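Local structure of beta-fructofuranosidase (Arthrobacter, 3WPU) at residues P8-H13 against L36-D41; G372-G377 against D463-A468; Q383-N386 against L391-G394; L393-N398 against Y421-M426; I458-G461 against T467-D470. The protein belongs to the levansucrase/invertase family of carbohydrate-active enzymes, whose members fold as a five-bladed beta-propeller. All coordinates share one frame; numbering follows the deposited sequence.

Interaction 1: P8-H13 against L36-D41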
loop_
_atom_site.group_PDB
_atom_site.type_symbol
_atom_site.label_atom_id
_atom_site.label_comp_id
_atom_site.label_asym_id
_atom_site.label_seq_id
_atom_site.Cartn_x
_atom_site.Cartn_y
_atom_site.Cartn_z
ATOM N N PRO A 8 28.021 8.254 -7.637
ATOM C CA PRO A 8 27.810 7.589 -8.923
ATOM C C PRO A 8 26.655 8.218 -9.682
ATOM O O PRO A 8 25.726 8.738 -9.085
ATOM C CB PRO A 8 27.453 6.152 -8.515
ATOM C CG PRO A 8 26.826 6.301 -7.150
ATOM C CD PRO A 8 27.615 7.399 -6.504
ATOM N N GLU A 9 26.684 8.108 -11.004
ATOM C CA GLU A 9 25.553 8.487 -11.799
ATOM C C GLU A 9 24.519 7.351 -11.771
ATOM O O GLU A 9 24.857 6.207 -11.564
ATOM C CB GLU A 9 26.020 8.798 -13.220
ATOM C CG GLU A 9 26.910 10.036 -13.232
ATOM C CD GLU A 9 27.184 10.548 -14.604
ATOM O OE1 GLU A 9 26.269 10.438 -15.449
ATOM O OE2 GLU A 9 28.292 11.082 -14.828
ATOM N N PRO A 10 23.232 7.696 -11.907
ATOM C CA PRO A 10 22.176 6.709 -11.845
ATOM C C PRO A 10 22.162 5.913 -13.137
ATOM O O PRO A 10 22.699 6.367 -14.144
ATOM C CB PRO A 10 20.906 7.549 -11.702
ATOM C CG PRO A 10 21.255 8.862 -12.274
ATOM C CD PRO A 10 22.701 9.065 -11.962
ATOM N N THR A 11 21.549 4.741 -13.070
ATOM C CA THR A 11 21.465 3.833 -14.198
ATOM C C THR A 11 20.606 4.481 -15.255
ATOM O O THR A 11 19.653 5.185 -14.948
ATOM C CB THR A 11 20.839 2.489 -13.741
ATOM O OG1 THR A 11 21.626 1.941 -12.677
ATOM C CG2 THR A 11 20.792 1.492 -14.858
ATOM N N ILE A 12 20.938 4.241 -16.522
ATOM C CA ILE A 12 20.087 4.690 -17.610
ATOM C C ILE A 12 18.979 3.663 -17.787
ATOM O O ILE A 12 19.261 2.482 -18.027
ATOM C CB ILE A 12 20.885 4.873 -18.918
ATOM C CG1 ILE A 12 21.932 5.983 -18.731
ATOM C CG2 ILE A 12 19.939 5.232 -20.043
ATOM C CD1 ILE A 12 22.788 6.251 -19.957
ATOM N N HIS A 13 17.734 4.118 -17.618
ATOM C CA HIS A 13 16.552 3.278 -17.789
ATOM C C HIS A 13 15.743 3.858 -18.949
ATOM O O HIS A 13 15.595 5.072 -19.072
ATOM C CB HIS A 13 15.663 3.276 -16.550
ATOM C CG HIS A 13 16.256 2.586 -15.361
ATOM N ND1 HIS A 13 16.217 1.220 -15.195
ATOM C CD2 HIS A 13 16.846 3.082 -14.243
ATOM C CE1 HIS A 13 16.788 0.898 -14.043
ATOM N NE2 HIS A 13 17.159 2.011 -13.443
ATOM N N LEU A 36 19.992 8.550 -3.423
ATOM C CA LEU A 36 19.380 8.950 -2.143
ATOM C C LEU A 36 20.403 9.632 -1.246
ATOM O O LEU A 36 20.073 10.596 -0.540
ATOM C CB LEU A 36 18.760 7.728 -1.427
ATOM C CG LEU A 36 17.639 6.964 -2.166
ATOM C CD1 LEU A 36 17.391 5.605 -1.577
ATOM C CD2 LEU A 36 16.359 7.793 -2.174
ATOM N N GLN A 37 21.634 9.136 -1.251
ATOM C CA GLN A 37 22.695 9.789 -0.445
ATOM C C GLN A 37 23.153 11.102 -1.092
ATOM O O GLN A 37 23.479 12.079 -0.418
ATOM C CB GLN A 37 23.888 8.850 -0.251
ATOM C CG GLN A 37 23.511 7.592 0.477
ATOM C CD GLN A 37 24.596 6.549 0.438
ATOM O OE1 GLN A 37 25.781 6.860 0.666
ATOM N NE2 GLN A 37 24.214 5.309 0.138
ATOM N N ARG A 38 23.193 11.145 -2.424
ATOM C CA ARG A 38 23.593 12.367 -3.113
ATOM C C ARG A 38 22.621 13.510 -2.858
ATOM O O ARG A 38 23.014 14.662 -2.874
ATOM C CB ARG A 38 23.698 12.118 -4.629
ATOM C CG ARG A 38 24.759 11.105 -5.018
ATOM C CD ARG A 38 24.912 10.970 -6.535
ATOM N NE ARG A 38 25.512 12.165 -7.129
ATOM C CZ ARG A 38 25.407 12.511 -8.411
ATOM N NH1 ARG A 38 24.711 11.772 -9.262
ATOM N NH2 ARG A 38 25.992 13.628 -8.860
ATOM N N MET A 39 21.343 13.180 -2.657
ATOM C CA MET A 39 20.301 14.164 -2.479
ATOM C C MET A 39 20.280 14.691 -1.050
ATOM O O MET A 39 19.646 15.695 -0.796
ATOM C CB MET A 39 18.945 13.545 -2.792
ATOM C CG MET A 39 18.733 13.124 -4.248
ATOM S SD MET A 39 17.399 11.901 -4.393
ATOM C CE MET A 39 16.434 12.547 -3.007
ATOM N N SER A 40 20.978 14.014 -0.148
ATOM C CA SER A 40 20.942 14.369 1.272
ATOM C C SER A 40 21.927 15.483 1.557
ATOM O O SER A 40 22.977 15.576 0.920
ATOM C CB SER A 40 21.273 13.138 2.115
ATOM O OG SER A 40 21.237 13.423 3.515
ATOM N N ASP A 41 21.589 16.323 2.531
ATOM C CA ASP A 41 22.393 17.486 2.883
ATOM C C ASP A 41 23.335 17.079 4.004
ATOM O O ASP A 41 22.870 16.815 5.099
ATOM C CB ASP A 41 21.485 18.617 3.364
ATOM C CG ASP A 41 22.260 19.861 3.809
ATOM O OD1 ASP A 41 23.517 19.852 3.829
ATOM O OD2 ASP A 41 21.570 20.854 4.149
#

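Interaction 2: G372-G377 against D463-A468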
loop_
_atom_site.group_PDB
_atom_site.type_symbol
_atom_site.label_atom_id
_atom_site.label_comp_id
_atom_site.label_asym_id
_atom_site.label_seq_id
_atom_site.Cartn_x
_atom_site.Cartn_y
_atom_site.Cartn_z
ATOM N N GLY A 372 9.006 5.109 -5.792
ATOM C CA GLY A 372 8.252 4.910 -7.025
ATOM C C GLY A 372 9.077 4.894 -8.263
ATOM O O GLY A 372 10.254 5.282 -8.289
ATOM N N PHE A 373 8.416 4.439 -9.330
ATOM C CA PHE A 373 9.054 4.037 -10.576
ATOM C C PHE A 373 8.072 4.291 -11.716
ATOM O O PHE A 373 6.890 4.061 -11.539
ATOM C CB PHE A 373 9.431 2.546 -10.515
ATOM C CG PHE A 373 10.241 2.180 -9.301
ATOM C CD1 PHE A 373 11.625 2.141 -9.338
ATOM C CD2 PHE A 373 9.581 1.911 -8.111
ATOM C CE1 PHE A 373 12.361 1.845 -8.202
ATOM C CE2 PHE A 373 10.301 1.617 -6.972
ATOM C CZ PHE A 373 11.687 1.585 -7.017
ATOM N N VAL A 374 8.543 4.783 -12.866
ATOM C CA VAL A 374 7.618 5.087 -13.944
ATOM C C VAL A 374 8.085 4.475 -15.244
ATOM O O VAL A 374 9.276 4.408 -15.517
ATOM C CB VAL A 374 7.441 6.621 -14.102
ATOM C CG1 VAL A 374 8.725 7.336 -14.511
ATOM C CG2 VAL A 374 6.294 6.916 -15.052
ATOM N N GLY A 375 7.119 4.040 -16.047
ATOM C CA GLY A 375 7.487 3.522 -17.355
ATOM C C GLY A 375 6.296 3.495 -18.248
ATOM O O GLY A 375 5.214 3.934 -17.892
ATOM N N ASP A 376 6.502 2.943 -19.438
ATOM C CA ASP A 376 5.476 2.946 -20.460
ATOM C C ASP A 376 4.513 1.763 -20.452
ATOM O O ASP A 376 3.624 1.693 -21.297
ATOM C CB ASP A 376 6.158 3.041 -21.837
ATOM C CG ASP A 376 6.743 4.422 -22.096
ATOM O OD1 ASP A 376 6.247 5.413 -21.533
ATOM O OD2 ASP A 376 7.670 4.518 -22.922
ATOM N N GLY A 377 4.697 0.831 -19.528
ATOM C CA GLY A 377 3.862 -0.349 -19.394
ATOM C C GLY A 377 3.977 -0.893 -17.991
ATOM O O GLY A 377 4.928 -0.533 -17.260
ATOM N N ASP A 463 7.588 16.750 -16.588
ATOM C CA ASP A 463 8.525 15.636 -16.471
ATOM C C ASP A 463 7.869 14.507 -15.661
ATOM O O ASP A 463 7.711 14.638 -14.448
ATOM C CB ASP A 463 9.781 16.105 -15.736
ATOM C CG ASP A 463 10.871 15.046 -15.650
ATOM O OD1 ASP A 463 10.631 13.838 -15.854
ATOM O OD2 ASP A 463 12.013 15.426 -15.337
ATOM N N PRO A 464 7.513 13.404 -16.316
ATOM C CA PRO A 464 6.849 12.280 -15.648
ATOM C C PRO A 464 7.665 11.599 -14.557
ATOM O O PRO A 464 7.079 10.876 -13.730
ATOM C CB PRO A 464 6.603 11.283 -16.793
ATOM C CG PRO A 464 6.635 12.099 -18.018
ATOM C CD PRO A 464 7.646 13.162 -17.768
ATOM N N THR A 465 8.979 11.817 -14.552
ATOM C CA THR A 465 9.878 11.183 -13.592
ATOM C C THR A 465 9.990 11.962 -12.293
ATOM O O THR A 465 10.701 11.517 -11.409
ATOM C CB THR A 465 11.309 10.978 -14.148
ATOM O OG1 THR A 465 12.021 12.223 -14.204
ATOM C CG2 THR A 465 11.273 10.330 -15.537
ATOM N N LYS A 466 9.348 13.131 -12.209
ATOM C CA LYS A 466 9.472 14.022 -11.050
ATOM C C LYS A 466 8.164 14.055 -10.249
ATOM O O LYS A 466 7.072 14.087 -10.820
ATOM C CB LYS A 466 9.815 15.427 -11.542
ATOM C CG LYS A 466 10.239 16.408 -10.466
ATOM C CD LYS A 466 10.974 17.595 -11.101
ATOM C CE LYS A 466 11.012 18.790 -10.170
ATOM N NZ LYS A 466 11.914 18.534 -9.018
ATOM N N THR A 467 8.282 14.123 -8.922
ATOM C CA THR A 467 7.148 14.353 -8.058
ATOM C C THR A 467 7.517 15.449 -7.064
ATOM O O THR A 467 8.702 15.724 -6.858
ATOM C CB THR A 467 6.745 13.088 -7.247
ATOM O OG1 THR A 467 7.766 12.759 -6.282
ATOM C CG2 THR A 467 6.524 11.919 -8.140
ATOM N N ALA A 468 6.502 16.062 -6.460
ATOM C CA ALA A 468 6.714 17.119 -5.475
ATOM C C ALA A 468 5.565 17.159 -4.510
ATOM O O ALA A 468 4.395 17.205 -4.901
ATOM C CB ALA A 468 6.861 18.482 -6.142
#

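Interaction 3: Q383-N386 against L391-G394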
loop_
_atom_site.group_PDB
_atom_site.type_symbol
_atom_site.label_atom_id
_atom_site.label_comp_id
_atom_site.label_asym_id
_atom_site.label_seq_id
_atom_site.Cartn_x
_atom_site.Cartn_y
_atom_site.Cartn_z
ATOM N N GLN A 383 11.900 3.626 -14.672
ATOM C CA GLN A 383 12.777 4.693 -14.247
ATOM C C GLN A 383 12.420 5.021 -12.801
ATOM O O GLN A 383 11.331 5.539 -12.561
ATOM C CB GLN A 383 12.508 5.925 -15.093
ATOM C CG GLN A 383 13.238 7.176 -14.665
ATOM C CD GLN A 383 14.738 6.958 -14.674
ATOM O OE1 GLN A 383 15.327 6.668 -15.727
ATOM N NE2 GLN A 383 15.353 7.006 -13.508
ATOM N N PRO A 384 13.330 4.752 -11.861
ATOM C CA PRO A 384 13.045 5.236 -10.501
ATOM C C PRO A 384 12.903 6.744 -10.447
ATOM O O PRO A 384 13.638 7.471 -11.126
ATOM C CB PRO A 384 14.273 4.777 -9.718
ATOM C CG PRO A 384 14.799 3.600 -10.455
ATOM C CD PRO A 384 14.603 4.021 -11.902
ATOM N N LEU A 385 11.944 7.230 -9.668
ATOM C CA LEU A 385 11.576 8.649 -9.698
ATOM C C LEU A 385 12.625 9.544 -9.053
ATOM O O LEU A 385 13.456 9.071 -8.243
ATOM C CB LEU A 385 10.228 8.881 -8.995
ATOM C CG LEU A 385 9.025 8.163 -9.594
ATOM C CD1 LEU A 385 7.871 8.195 -8.610
ATOM C CD2 LEU A 385 8.642 8.754 -10.945
ATOM N N ASN A 386 12.601 10.821 -9.433
ATOM C CA ASN A 386 13.395 11.875 -8.774
ATOM C C ASN A 386 14.911 11.633 -8.830
ATOM O O ASN A 386 15.551 11.227 -7.858
ATOM C CB ASN A 386 12.853 12.096 -7.346
ATOM C CG ASN A 386 11.407 12.544 -7.367
ATOM O OD1 ASN A 386 10.504 11.941 -6.736
ATOM N ND2 ASN A 386 11.164 13.556 -8.117
ATOM N N LEU A 391 12.995 7.752 -4.653
ATOM C CA LEU A 391 12.247 8.336 -3.554
ATOM C C LEU A 391 11.149 9.269 -4.043
ATOM O O LEU A 391 11.438 10.210 -4.773
ATOM C CB LEU A 391 13.160 9.118 -2.635
ATOM C CG LEU A 391 12.556 9.734 -1.369
ATOM C CD1 LEU A 391 11.892 8.676 -0.517
ATOM C CD2 LEU A 391 13.646 10.469 -0.633
ATOM N N ALA A 392 9.926 9.031 -3.574
ATOM C CA ALA A 392 8.786 9.912 -3.816
ATOM C C ALA A 392 8.311 10.621 -2.532
ATOM O O ALA A 392 8.016 11.818 -2.555
ATOM C CB ALA A 392 7.653 9.156 -4.442
ATOM N N LEU A 393 8.230 9.906 -1.422
ATOM C CA LEU A 393 7.696 10.522 -0.210
ATOM C C LEU A 393 8.314 9.895 1.039
ATOM O O LEU A 393 7.801 8.901 1.567
ATOM C CB LEU A 393 6.165 10.409 -0.163
ATOM C CG LEU A 393 5.440 11.228 0.914
ATOM C CD1 LEU A 393 5.438 12.680 0.519
ATOM C CD2 LEU A 393 4.007 10.752 1.107
ATOM N N GLY A 394 9.405 10.486 1.497
ATOM C CA GLY A 394 10.140 10.015 2.653
ATOM C C GLY A 394 9.730 10.698 3.938
ATOM O O GLY A 394 9.382 11.888 3.956
#

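Interaction 4: L393-N398 against Y421-M426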
loop_
_atom_site.group_PDB
_atom_site.type_symbol
_atom_site.label_atom_id
_atom_site.label_comp_id
_atom_site.label_asym_id
_atom_site.label_seq_id
_atom_site.Cartn_x
_atom_site.Cartn_y
_atom_site.Cartn_z
ATOM N N LEU A 393 8.230 9.906 -1.422
ATOM C CA LEU A 393 7.696 10.522 -0.210
ATOM C C LEU A 393 8.314 9.895 1.039
ATOM O O LEU A 393 7.801 8.901 1.567
ATOM C CB LEU A 393 6.165 10.409 -0.163
ATOM C CG LEU A 393 5.440 11.228 0.914
ATOM C CD1 LEU A 393 5.438 12.680 0.519
ATOM C CD2 LEU A 393 4.007 10.752 1.107
ATOM N N GLY A 394 9.405 10.486 1.497
ATOM C CA GLY A 394 10.140 10.015 2.653
ATOM C C GLY A 394 9.730 10.698 3.938
ATOM O O GLY A 394 9.382 11.888 3.956
ATOM N N ASN A 395 9.723 9.939 5.016
ATOM C CA ASN A 395 9.566 10.588 6.311
ATOM C C ASN A 395 10.727 11.561 6.514
ATOM O O ASN A 395 11.820 11.381 5.959
ATOM C CB ASN A 395 9.506 9.570 7.413
ATOM C CG ASN A 395 8.230 8.749 7.387
ATOM O OD1 ASN A 395 7.231 9.116 6.755
ATOM N ND2 ASN A 395 8.250 7.629 8.082
ATOM N N PRO A 396 10.501 12.606 7.347
ATOM C CA PRO A 396 11.619 13.502 7.598
ATOM C C PRO A 396 12.708 12.698 8.296
ATOM O O PRO A 396 12.407 11.958 9.238
ATOM C CB PRO A 396 11.035 14.570 8.528
ATOM C CG PRO A 396 9.640 14.188 8.827
ATOM C CD PRO A 396 9.224 13.094 7.895
ATOM N N THR A 397 13.945 12.867 7.821
ATOM C CA THR A 397 15.034 11.940 8.061
ATOM C C THR A 397 16.361 12.666 7.922
ATOM O O THR A 397 16.594 13.352 6.931
ATOM C CB THR A 397 15.019 10.805 6.983
ATOM O OG1 THR A 397 13.826 10.033 7.108
ATOM C CG2 THR A 397 16.233 9.874 7.131
ATOM N N ASN A 398 17.221 12.533 8.940
ATOM C CA ASN A 398 18.598 12.955 8.808
ATOM C C ASN A 398 19.487 11.771 8.522
ATOM O O ASN A 398 19.788 10.989 9.425
ATOM C CB ASN A 398 19.091 13.684 10.075
ATOM C CG ASN A 398 20.359 14.497 9.802
ATOM O OD1 ASN A 398 21.206 14.078 9.016
ATOM N ND2 ASN A 398 20.488 15.669 10.440
ATOM N N TYR A 421 3.846 5.029 7.838
ATOM C CA TYR A 421 4.172 3.818 7.096
ATOM C C TYR A 421 2.926 3.258 6.380
ATOM O O TYR A 421 1.806 3.785 6.542
ATOM C CB TYR A 421 4.906 2.754 7.959
ATOM C CG TYR A 421 5.773 1.885 7.092
ATOM C CD1 TYR A 421 6.844 2.432 6.407
ATOM C CD2 TYR A 421 5.470 0.541 6.882
ATOM C CE1 TYR A 421 7.619 1.673 5.559
ATOM C CE2 TYR A 421 6.219 -0.232 6.002
ATOM C CZ TYR A 421 7.302 0.331 5.351
ATOM O OH TYR A 421 8.102 -0.409 4.478
ATOM N N SER A 422 3.178 2.249 5.534
ATOM C CA SER A 422 2.166 1.585 4.715
ATOM C C SER A 422 1.323 2.574 3.916
ATOM O O SER A 422 0.092 2.428 3.773
ATOM C CB SER A 422 1.315 0.651 5.571
ATOM O OG SER A 422 2.150 -0.355 6.123
ATOM N N HIS A 423 2.006 3.549 3.338
ATOM C CA HIS A 423 1.359 4.578 2.578
ATOM C C HIS A 423 0.609 3.955 1.390
ATOM O O HIS A 423 0.965 2.876 0.886
ATOM C CB HIS A 423 2.378 5.522 1.971
ATOM C CG HIS A 423 3.289 6.190 2.949
ATOM N ND1 HIS A 423 4.148 5.503 3.773
ATOM C CD2 HIS A 423 3.516 7.502 3.177
ATOM C CE1 HIS A 423 4.861 6.368 4.475
ATOM N NE2 HIS A 423 4.493 7.587 4.132
ATOM N N TYR A 424 -0.415 4.664 0.960
ATOM C CA TYR A 424 -1.222 4.228 -0.171
ATOM C C TYR A 424 -1.603 5.460 -0.959
ATOM O O TYR A 424 -2.155 6.411 -0.408
ATOM C CB TYR A 424 -2.461 3.488 0.351
ATOM C CG TYR A 424 -3.367 3.048 -0.770
ATOM C CD1 TYR A 424 -3.119 1.880 -1.475
ATOM C CD2 TYR A 424 -4.445 3.826 -1.133
ATOM C CE1 TYR A 424 -3.911 1.502 -2.544
ATOM C CE2 TYR A 424 -5.266 3.450 -2.193
ATOM C CZ TYR A 424 -5.015 2.296 -2.878
ATOM O OH TYR A 424 -5.824 1.884 -3.940
ATOM N N VAL A 425 -1.305 5.435 -2.270
ATOM C CA VAL A 425 -1.549 6.570 -3.155
ATOM C C VAL A 425 -2.947 6.448 -3.776
ATOM O O VAL A 425 -3.269 5.446 -4.414
ATOM C CB VAL A 425 -0.482 6.655 -4.280
ATOM C CG1 VAL A 425 -0.655 7.945 -5.050
ATOM C CG2 VAL A 425 0.925 6.554 -3.681
ATOM N N MET A 426 -3.742 7.490 -3.560
ATOM C CA MET A 426 -5.138 7.567 -3.926
ATOM C C MET A 426 -5.282 8.482 -5.126
ATOM O O MET A 426 -4.355 9.214 -5.484
ATOM C CB MET A 426 -5.932 8.138 -2.748
ATOM C CG MET A 426 -5.704 7.340 -1.489
ATOM S SD MET A 426 -6.749 7.751 -0.070
ATOM C CE MET A 426 -6.148 9.403 0.305
HETATM O O HOH W 1 6.516 9.520 4.111
#

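Interaction 5: I458-G461 against T467-D470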
loop_
_atom_site.group_PDB
_atom_site.type_symbol
_atom_site.label_atom_id
_atom_site.label_comp_id
_atom_site.label_asym_id
_atom_site.label_seq_id
_atom_site.Cartn_x
_atom_site.Cartn_y
_atom_site.Cartn_z
ATOM N N ILE A 458 2.282 14.383 -9.071
ATOM C CA ILE A 458 3.005 13.378 -9.844
ATOM C C ILE A 458 3.211 13.904 -11.259
ATOM O O ILE A 458 2.259 14.263 -11.932
ATOM C CB ILE A 458 2.232 12.046 -9.871
ATOM C CG1 ILE A 458 2.116 11.484 -8.445
ATOM C CG2 ILE A 458 2.916 11.047 -10.802
ATOM C CD1 ILE A 458 1.112 10.371 -8.262
ATOM N N GLY A 459 4.470 13.997 -11.665
ATOM C CA GLY A 459 4.844 14.500 -12.990
ATOM C C GLY A 459 4.978 16.002 -13.144
ATOM O O GLY A 459 4.404 16.595 -14.054
ATOM N N VAL A 460 5.809 16.600 -12.312
ATOM C CA VAL A 460 5.942 18.051 -12.194
ATOM C C VAL A 460 6.684 18.675 -13.362
ATOM O O VAL A 460 7.673 18.135 -13.851
ATOM C CB VAL A 460 6.670 18.391 -10.875
ATOM C CG1 VAL A 460 7.093 19.853 -10.824
ATOM C CG2 VAL A 460 5.764 18.041 -9.710
ATOM N N GLY A 461 6.183 19.824 -13.813
ATOM C CA GLY A 461 6.828 20.594 -14.873
ATOM C C GLY A 461 6.907 19.864 -16.200
ATOM O O GLY A 461 7.847 20.064 -16.973
ATOM N N THR A 467 8.282 14.123 -8.922
ATOM C CA THR A 467 7.148 14.353 -8.058
ATOM C C THR A 467 7.517 15.449 -7.064
ATOM O O THR A 467 8.702 15.724 -6.858
ATOM C CB THR A 467 6.745 13.088 -7.247
ATOM O OG1 THR A 467 7.766 12.759 -6.282
ATOM C CG2 THR A 467 6.524 11.919 -8.140
ATOM N N ALA A 468 6.502 16.062 -6.460
ATOM C CA ALA A 468 6.714 17.119 -5.475
ATOM C C ALA A 468 5.565 17.159 -4.510
ATOM O O ALA A 468 4.395 17.205 -4.901
ATOM C CB ALA A 468 6.861 18.482 -6.142
ATOM N N VAL A 469 5.893 17.259 -3.234
ATOM C CA VAL A 469 4.881 17.423 -2.222
ATOM C C VAL A 469 4.209 18.780 -2.368
ATOM O O VAL A 469 4.880 19.792 -2.618
ATOM C CB VAL A 469 5.531 17.319 -0.846
ATOM C CG1 VAL A 469 4.590 17.788 0.265
ATOM C CG2 VAL A 469 5.946 15.862 -0.597
ATOM N N ASP A 470 2.888 18.788 -2.234
ATOM C CA ASP A 470 2.110 20.026 -2.290
ATOM C C ASP A 470 1.951 20.571 -0.870
ATOM O O ASP A 470 1.067 20.162 -0.137
ATOM C CB ASP A 470 0.760 19.807 -2.960
ATOM C CG ASP A 470 -0.042 21.092 -3.072
ATOM O OD1 ASP A 470 0.487 22.163 -2.668
ATOM O OD2 ASP A 470 -1.194 21.027 -3.544
#

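Interaction 1: P8-H13 against L36-D41
A bend at chi3 (70°) in the otherwise extended chain of Arg38, whose CG stands beside the backbone N (chi1 -63°), brings the guanidinium alongside Pro8, Glu9 and Pro10. Of the guanidinium nitrogens, NH1 makes the approach, lying 3.2 Å from the carbonyl oxygen Pro8 O, which meets the group obliquely. Pro10 CD sits at the guanidinium edge, near its plane, 4.3 Å from Arg38 NH1. The acidic end of Glu9 keeps its distance, with OE1 6.5 Å from Arg38 NH1. Prolines suit this irregular N-terminal stretch because their rings restrict the backbone and offer apolar edges; Pro8 also rests on Arg34 of helix 30-38 and on Tyr283. Polar ties to other residues fix both partners: Arg38 NE donates to Gln5 O, and Pro8 O accepts from Gln35 NE2. The chemistry is thus that of an arginine of helix 30-38 laid against the carbonyl of Pro8, with NE held by Gln5 O and no salt bridge across the contact.

Interaction 2: G372-G377 against D463-A468
Val374 meets Pro464 and Thr465 by van der Waals contact alone, through one methyl group. Val374 CG1, placed between the backbone N and the carbonyl carbon (chi1 64°), lies 4.0 Å from Pro464 O and 4.1 Å from Thr465 CG2; the valine and threonine side chains meet at about a right angle. Beta-branching lets valine set CG1 against the turn from an extended strand. Hydrogen bonding, by contrast, serves to shape segment 463-468. Asp463 OD1 accepts from Thr465 N at 2.9 Å, closing an Asx turn, and also from Thr465 OG1 at 2.7 Å, both donors reaching it from the same face of the carboxylate. The backbone adds a type I turn, Lys466 N donating to Asp463 O, in which Pro464 (phi -63°) fits the second position. Around this contact, Val374 also packs on Tyr350 and Lys348 of strand 348-355 and on Gln383 of strand 383-384, while Tyr350 OH bonds Pro464 O, so the turn leading into strand 467-469 abuts the sheet containing 369-375.

Interaction 3: Q383-N386 against L391-G394
Asn386 and Leu385 both start toward segment 391-394, but they offer it different chemistry. The amide of Asn386, with CG beside the backbone N (chi1 -61°), reaches the carbonyl of Leu391, whose oxygen also lies 3.5 Å from Asn386 CB. As modelled, Asn386 OD1 is 2.8 Å from Leu391 O, an awkward pairing of two acceptors; the amide is probably turned over, and with it turned back the pair may be a hydrogen bond. Leu385 supplies the apolar part, its CD1 lying 4.3 Å from Ala392 CB. A small alanine suits this place, letting the leucine approach where the chain turns a corner. The end of the Leu391 side chain leads away from segment 383-386; the residue also packs on Leu36 of helix 30-38 and on Tyr371. Ala392 and Leu393 both face Val370, which makes a classic beta bulge in strand 391-394. At the other end, Gln383 curls over its own successor, NE2 donating to Pro384 O at 3.0 Å, nearly straight (171°) and on a lone pair in the carbonyl plane. Asparagine also tolerates the positive phi (60°) taken by Asn386. The backbones do not pair directly: Leu385 O and Leu391 N are 3.9 Å apart, and both bond the hydroxyl of Ser389. The contact therefore combines methyl packing with backbone polar groups satisfied by a serine hydroxyl, while the Asn386 amide may serve Leu391 O.

Interaction 4: L393-N398 against Y421-M426
His423 and Leu393 meet where two antiparallel sheets of the five-bladed beta-propeller expected for this family come together: strand 391-394 pairs with 369-375, whereas strand 423-425 is an outermost strand of the sheet that ends in 467-469. The histidine begins at a CB pointing toward segment 393-398, with CG beside the backbone N (chi1 -58°), and this sets the ring against its two partners. Along one side of the ring, CD2 lies 3.9 Å from the methyl Leu393 CD2, which approaches obliquely. At the tip, NE2 is 4.1 Å from Asn395 OD1, too far for a direct hydrogen bond, although that oxygen sits at the ring edge near its plane; amide and ring planes are 36° apart. A water bridges the interval, held 2.8 Å from His423 NE2 and donating both to Asn395 OD1, at 2.8 Å, and to Leu393 O. Histidine suits the place because it presents a carbon flank to leucine and a nitrogen to the water, and Val370 and Ile354 also pack against it. The other end of the Asn395 amide is fixed from outside, ND2 donating to Ala420 O and His417 O, so the orientation of the oxygen is settled. Farther along the chain, Thr397 OG1 donates to Asn395 O at 2.7 Å from 57° above the carbonyl plane.

Interaction 5: I458-G461 against T467-D470
Thr467 and Ile458 face each other as a non-hydrogen-bonded antiparallel pair, CA to CA 4.6 Å, at the end of a strand-loop-strand unit joining 454-458 to 467-469 in a four-stranded antiparallel sheet of the kind that forms a propeller blade. Thr467 has the most surface buried here. With OG1 between the backbone N and the carbonyl carbon (chi1 68°), its methyl is placed beside the backbone N, and Thr467 CG2 lies 4.2 Å from Ile458 CA and 4.4 Å from Ile458 CG1. The hydroxyl instead lies by the side chain of Asn386. Ile458 puts its branched chain on the same face of the sheet as Thr467, where it also packs on Tyr350 and Phe352; two beta-branched residues suit extended strands that meet on a buried face. Val460 works from beyond the last pair, after Gly459 has turned the chain at a positive phi (85°) that a residue with no side chain readily adopts. Backbone bonds of Gly459 and Val460 to Lys466 hold this corner. The valine then turns back toward the strand, its CG1 anti to the backbone N (chi1 168°) and its CG2 beside that nitrogen. The small Ala468 leaves room for it: Val460 CG2 comes to 3.8 Å from Ala468 CB and 3.9 Å from Ala468 N.

How the interactions relate
Interactions 3 and 4 are buried, and they share Leu393 and Gly394 of strand 391-394; interactions 1, 2 and 5 are only partly buried. Polar groups mark both buried contacts, an amide by a carbonyl in one and a bound water in the other, whereas interactions 2 and 5, at the turn before strand 467-469 and on the strand itself, rely on methyl contacts. Interaction 1, the most peripheral, sets an arginine beside a backbone carbonyl, yet Leu36 packs on Leu391 of interaction 3. Interaction 3 is the hub: Asn386 N probably bonds Thr465 O of interaction 2, and Leu393, which it shares with interaction 4, packs on Val469 of interaction 5.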